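Local coordinates for putative pachytene checkpoint protein 2 (Caenorhabditis elegans, PDB 4XGU), which is an AAA+ ATPase that binds and hydrolyses ATP and probably plays a key part in chromosome recombination during meiosis, at residues L124-C129 / K206-E211; M246-I251 / N292-C297. One frame throughout, in Å; residues are numbered along the deposited sequence.

Contact 1: L124-C129 / K206-E211; sequences LWQLPC and KSVMLE
L124, W125 and Q126 pair with L210, M209 and V208 as antiparallel strands in the central sheet of the AAA+ ATPase fold, where strand 123-127 extends the parallel sheet beside strand 206-212. W125 and M209 form a hydrogen-bonded pair, M209 N reaching W125 O at 2.7 Å, with non-hydrogen-bonded pairs before and after it. On the face bearing L124, V208 and L210, which meets helix 228-241, L124 CD1 touches L210 CD2 at 3.7 Å and V208 CB at 3.8 Å. Q126, bent at its second torsion, crosses the extended chain of K206 at about a right angle, its NE2 packing 3.3 Å from K206 CE. On the other face L127 CD1 rests 3.7 Å from M209 CB. E211, with CG anti to its backbone N (chi1 -178°), lies side by side with the indole, and W125 NE1 gives a bent hydrogen bond to E211 OE1 (3.0 Å). The indole also meets the F132 ring. An alanine in place of W125 would probably leave E211 OE1 without its indole donor and open a gap beside F132. E211 also touches K190 of helix 185-199 and lies by T186, a predicted ATP-binding residue. The indole N-H...O angle is 137°, with OE1 30° out of the ring plane.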
loop_
_atom_site.group_PDB
_atom_site.type_symbol
_atom_site.label_atom_id
_atom_site.label_comp_id
_atom_site.label_asym_id
_atom_site.label_seq_id
_atom_site.Cartn_x
_atom_site.Cartn_y
_atom_site.Cartn_z
ATOM N N LEU B 124 3.278 38.157 7.826
ATOM C CA LEU B 124 3.545 39.182 6.825
ATOM C C LEU B 124 4.645 40.132 7.279
ATOM O O LEU B 124 4.560 40.730 8.351
ATOM C CB LEU B 124 2.273 39.969 6.508
ATOM C CG LEU B 124 2.432 41.101 5.491
ATOM C CD1 LEU B 124 2.942 40.566 4.160
ATOM C CD2 LEU B 124 1.119 41.844 5.304
ATOM N N TRP B 125 5.679 40.266 6.458
ATOM C CA TRP B 125 6.778 41.177 6.755
ATOM C C TRP B 125 6.760 42.380 5.820
ATOM O O TRP B 125 6.617 42.235 4.607
ATOM C CB TRP B 125 8.125 40.460 6.642
ATOM C CG TRP B 125 8.336 39.380 7.652
ATOM C CD1 TRP B 125 8.040 38.055 7.513
ATOM C CD2 TRP B 125 8.908 39.529 8.953
ATOM N NE1 TRP B 125 8.387 37.370 8.653
ATOM C CE2 TRP B 125 8.923 38.253 9.552
ATOM C CE3 TRP B 125 9.407 40.619 9.673
ATOM C CZ2 TRP B 125 9.415 38.038 10.837
ATOM C CZ3 TRP B 125 9.894 40.404 10.950
ATOM C CH2 TRP B 125 9.896 39.123 11.520
ATOM N N GLN B 126 6.907 43.565 6.395
ATOM C CA GLN B 126 6.993 44.795 5.619
ATOM C C GLN B 126 8.453 45.080 5.271
ATOM O O GLN B 126 9.279 45.272 6.162
ATOM C CB GLN B 126 6.386 45.959 6.407
ATOM C CG GLN B 126 6.118 47.209 5.590
ATOM C CD GLN B 126 5.011 47.012 4.577
ATOM O OE1 GLN B 126 4.087 46.227 4.795
ATOM N NE2 GLN B 126 5.102 47.718 3.455
ATOM N N LEU B 127 8.775 45.111 3.981
ATOM C CA LEU B 127 10.171 45.240 3.557
ATOM C C LEU B 127 10.538 46.638 3.061
ATOM O O LEU B 127 9.796 47.238 2.280
ATOM C CB LEU B 127 10.485 44.224 2.460
ATOM C CG LEU B 127 10.402 42.758 2.878
ATOM C CD1 LEU B 127 10.941 41.864 1.769
ATOM C CD2 LEU B 127 11.158 42.537 4.177
ATOM N N PRO B 128 11.704 47.148 3.491
ATOM C CA PRO B 128 12.648 46.488 4.408
ATOM C C PRO B 128 12.350 46.749 5.885
ATOM O O PRO B 128 12.001 47.868 6.253
ATOM C CB PRO B 128 13.990 47.105 4.022
ATOM C CG PRO B 128 13.639 48.467 3.536
ATOM C CD PRO B 128 12.283 48.360 2.887
ATOM N N CYS B 129 12.494 45.722 6.719
ATOM C CA CYS B 129 12.167 45.828 8.143
ATOM C C CYS B 129 13.394 45.875 9.033
ATOM O O CYS B 129 14.493 45.569 8.592
ATOM C CB CYS B 129 11.285 44.656 8.583
ATOM S SG CYS B 129 11.993 43.033 8.256
ATOM N N LYS B 206 5.947 49.894 -2.705
ATOM C CA LYS B 206 5.778 49.118 -1.478
ATOM C C LYS B 206 6.289 47.693 -1.678
ATOM O O LYS B 206 6.166 47.137 -2.765
ATOM C CB LYS B 206 4.304 49.107 -1.052
ATOM C CG LYS B 206 4.004 48.285 0.195
ATOM C CD LYS B 206 2.533 48.365 0.579
ATOM C CE LYS B 206 2.232 47.494 1.789
ATOM N NZ LYS B 206 0.821 47.634 2.243
ATOM N N SER B 207 6.866 47.103 -0.638
ATOM C CA SER B 207 7.359 45.733 -0.737
ATOM C C SER B 207 7.008 44.922 0.506
ATOM O O SER B 207 7.286 45.340 1.629
ATOM C CB SER B 207 8.871 45.725 -0.964
ATOM O OG SER B 207 9.361 44.401 -1.076
ATOM N N VAL B 208 6.395 43.760 0.298
ATOM C CA VAL B 208 5.979 42.902 1.404
ATOM C C VAL B 208 6.551 41.495 1.259
ATOM O O VAL B 208 6.918 41.075 0.163
ATOM C CB VAL B 208 4.439 42.806 1.501
ATOM C CG1 VAL B 208 3.834 44.162 1.839
ATOM C CG2 VAL B 208 3.857 42.264 0.203
ATOM N N MET B 209 6.629 40.773 2.372
ATOM C CA MET B 209 7.051 39.375 2.349
ATOM C C MET B 209 6.164 38.511 3.230
ATOM O O MET B 209 5.924 38.834 4.393
ATOM C CB MET B 209 8.507 39.224 2.793
ATOM C CG MET B 209 8.864 37.802 3.246
ATOM S SD MET B 209 10.640 37.508 3.412
ATOM C CE MET B 209 10.653 36.089 4.500
ATOM N N LEU B 210 5.687 37.410 2.662
ATOM C CA LEU B 210 4.873 36.444 3.386
ATOM C C LEU B 210 5.667 35.184 3.687
ATOM O O LEU B 210 6.127 34.494 2.777
ATOM C CB LEU B 210 3.617 36.100 2.590
ATOM C CG LEU B 210 2.508 37.141 2.727
ATOM C CD1 LEU B 210 1.456 36.956 1.657
ATOM C CD2 LEU B 210 1.888 37.047 4.113
ATOM N N GLU B 211 5.830 34.892 4.971
ATOM C CA GLU B 211 6.584 33.723 5.394
ATOM C C GLU B 211 5.656 32.612 5.869
ATOM O O GLU B 211 4.784 32.835 6.708
ATOM C CB GLU B 211 7.571 34.099 6.498
ATOM C CG GLU B 211 8.438 32.944 6.964
ATOM C CD GLU B 211 9.451 33.362 8.008
ATOM O OE1 GLU B 211 9.427 34.540 8.427
ATOM O OE2 GLU B 211 10.273 32.508 8.407
#

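Contact 2: M246-I251 / N292-C297; sequences MVFVLI and NVLILC
V247 to I251 run parallel to V293 to C297, their short strand axes only 16° apart, and five main-chain hydrogen bonds join the segments. V247 and V249 each use both N and O, straddling V293 and I295 to reach N292, L294 and L296; V247 O accepts from L294 N at 2.9 Å, and I251 adds its N to L296 O. One face of the sheet carries F248, L250, L294 and L296 and packs on helix 185-199. There the L294 side chain runs beside that of F248, pointing the same way, with CD2 3.6 Å from F248 CE2, while L296 CD1 comes up to the ring edge in plane, 3.7 Å from F248 CD2. On the other face V249 CB and I295 CG2 meet at 3.6 Å; I295 CG1 sits between its backbone N and carbonyl carbon (chi1 57°), and its end turns away from V249 towards helix 275-288. At the start of 292-297, N292 ND2 makes a hydrogen bond to A240 O. The alternate amides and carbonyls that face each other are paired here, while F248 and L250 bond to strand 206-212. The apolar side chains are consistent with 245-251 being the hydrophobic Walker B strand of AAA+ ATPases, packed beside the P-loop helix 185-199.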
loop_
_atom_site.group_PDB
_atom_site.type_symbol
_atom_site.label_atom_id
_atom_site.label_comp_id
_atom_site.label_asym_id
_atom_site.label_seq_id
_atom_site.Cartn_x
_atom_site.Cartn_y
_atom_site.Cartn_z
ATOM N N MET B 246 6.007 44.468 -4.899
ATOM C CA MET B 246 6.535 43.121 -5.056
ATOM C C MET B 246 6.334 42.319 -3.779
ATOM O O MET B 246 6.523 42.831 -2.673
ATOM C CB MET B 246 8.016 43.149 -5.456
ATOM C CG MET B 246 8.971 43.672 -4.399
ATOM S SD MET B 246 10.642 43.922 -5.046
ATOM C CE MET B 246 10.913 42.379 -5.915
ATOM N N VAL B 247 5.925 41.064 -3.937
ATOM C CA VAL B 247 5.689 40.199 -2.791
ATOM C C VAL B 247 6.683 39.037 -2.784
ATOM O O VAL B 247 7.042 38.490 -3.829
ATOM C CB VAL B 247 4.225 39.674 -2.765
ATOM C CG1 VAL B 247 3.269 40.761 -3.241
ATOM C CG2 VAL B 247 4.060 38.429 -3.610
ATOM N N PHE B 248 7.159 38.697 -1.593
ATOM C CA PHE B 248 8.083 37.586 -1.422
ATOM C C PHE B 248 7.413 36.481 -0.627
ATOM O O PHE B 248 6.820 36.736 0.419
ATOM C CB PHE B 248 9.359 38.038 -0.712
ATOM C CG PHE B 248 10.254 38.899 -1.551
ATOM C CD1 PHE B 248 10.085 40.274 -1.584
ATOM C CD2 PHE B 248 11.277 38.337 -2.295
ATOM C CE1 PHE B 248 10.915 41.073 -2.352
ATOM C CE2 PHE B 248 12.109 39.128 -3.065
ATOM C CZ PHE B 248 11.929 40.499 -3.094
ATOM N N VAL B 249 7.504 35.252 -1.117
ATOM C CA VAL B 249 6.942 34.130 -0.383
ATOM C C VAL B 249 8.036 33.169 0.046
ATOM O O VAL B 249 8.677 32.528 -0.787
ATOM C CB VAL B 249 5.895 33.377 -1.212
ATOM C CG1 VAL B 249 5.382 32.172 -0.442
ATOM C CG2 VAL B 249 4.751 34.305 -1.586
ATOM N N LEU B 250 8.256 33.086 1.353
ATOM C CA LEU B 250 9.235 32.161 1.902
ATOM C C LEU B 250 8.541 30.918 2.446
ATOM O O LEU B 250 7.532 31.015 3.144
ATOM C CB LEU B 250 10.058 32.835 3.002
ATOM C CG LEU B 250 11.051 31.932 3.734
ATOM C CD1 LEU B 250 12.071 31.369 2.760
ATOM C CD2 LEU B 250 11.740 32.684 4.858
ATOM N N ILE B 251 9.082 29.751 2.113
ATOM C CA ILE B 251 8.531 28.486 2.581
ATOM C C ILE B 251 9.622 27.647 3.249
ATOM O O ILE B 251 10.576 27.221 2.599
ATOM C CB ILE B 251 7.891 27.698 1.424
ATOM C CG1 ILE B 251 6.762 28.517 0.792
ATOM C CG2 ILE B 251 7.367 26.358 1.911
ATOM C CD1 ILE B 251 6.316 28.015 -0.558
ATOM N N ASN B 292 5.288 40.636 -10.453
ATOM C CA ASN B 292 5.729 41.303 -9.232
ATOM C C ASN B 292 5.790 40.368 -8.028
ATOM O O ASN B 292 5.602 40.794 -6.893
ATOM C CB ASN B 292 4.805 42.480 -8.915
ATOM C CG ASN B 292 3.404 42.034 -8.538
ATOM O OD1 ASN B 292 2.943 40.972 -8.958
ATOM N ND2 ASN B 292 2.720 42.846 -7.740
ATOM N N VAL B 293 6.052 39.091 -8.278
ATOM C CA VAL B 293 6.064 38.099 -7.212
ATOM C C VAL B 293 7.336 37.262 -7.269
ATOM O O VAL B 293 7.875 37.022 -8.344
ATOM C CB VAL B 293 4.830 37.180 -7.301
ATOM C CG1 VAL B 293 4.897 36.089 -6.261
ATOM C CG2 VAL B 293 3.559 37.987 -7.130
ATOM N N LEU B 294 7.822 36.832 -6.110
ATOM C CA LEU B 294 8.996 35.975 -6.048
ATOM C C LEU B 294 8.880 35.003 -4.879
ATOM O O LEU B 294 8.696 35.422 -3.735
ATOM C CB LEU B 294 10.257 36.822 -5.917
ATOM C CG LEU B 294 11.578 36.105 -6.156
ATOM C CD1 LEU B 294 11.570 35.483 -7.535
ATOM C CD2 LEU B 294 12.718 37.089 -6.016
ATOM N N ILE B 295 8.984 33.708 -5.158
ATOM C CA ILE B 295 8.820 32.710 -4.106
ATOM C C ILE B 295 10.131 31.983 -3.804
ATOM O O ILE B 295 10.841 31.544 -4.711
ATOM C CB ILE B 295 7.718 31.693 -4.470
ATOM C CG1 ILE B 295 8.025 31.000 -5.793
ATOM C CG2 ILE B 295 6.376 32.392 -4.596
ATOM C CD1 ILE B 295 6.855 30.212 -6.343
ATOM N N LEU B 296 10.453 31.879 -2.519
ATOM C CA LEU B 296 11.708 31.277 -2.085
ATOM C C LEU B 296 11.455 30.075 -1.182
ATOM O O LEU B 296 10.659 30.149 -0.247
ATOM C CB LEU B 296 12.579 32.303 -1.354
ATOM C CG LEU B 296 12.954 33.600 -2.078
ATOM C CD1 LEU B 296 11.914 34.687 -1.855
ATOM C CD2 LEU B 296 14.323 34.069 -1.631
ATOM N N CYS B 297 12.141 28.973 -1.462
ATOM C CA CYS B 297 11.961 27.744 -0.698
ATOM C C CYS B 297 13.271 27.268 -0.076
ATOM O O CYS B 297 14.347 27.466 -0.640
ATOM C CB CYS B 297 11.383 26.645 -1.592
ATOM S SG CYS B 297 9.827 27.082 -2.398
#

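From the N terminus, the chain reaches 124-129 first; it then makes strand 174-178, the predicted ATP-binding loop and helix 185-199 before 206-211 returns to close contact 1. Helices 217-224 and 228-241 then carry it to 246-251, and contact 2 closes at 292-297 after helix 275-288. The two loops therefore follow in series, neither nested nor crossed. They share one sheet, since strands 206-212 and 245-251 are parallel neighbours: L210 N faces F248 O at 2.6 Å and L210 O faces L250 N at 2.9 Å, both probable hydrogen bonds. Together the contacts join four adjacent strands, with E211 and L250 both lying beside T186, a predicted ATP-binding residue.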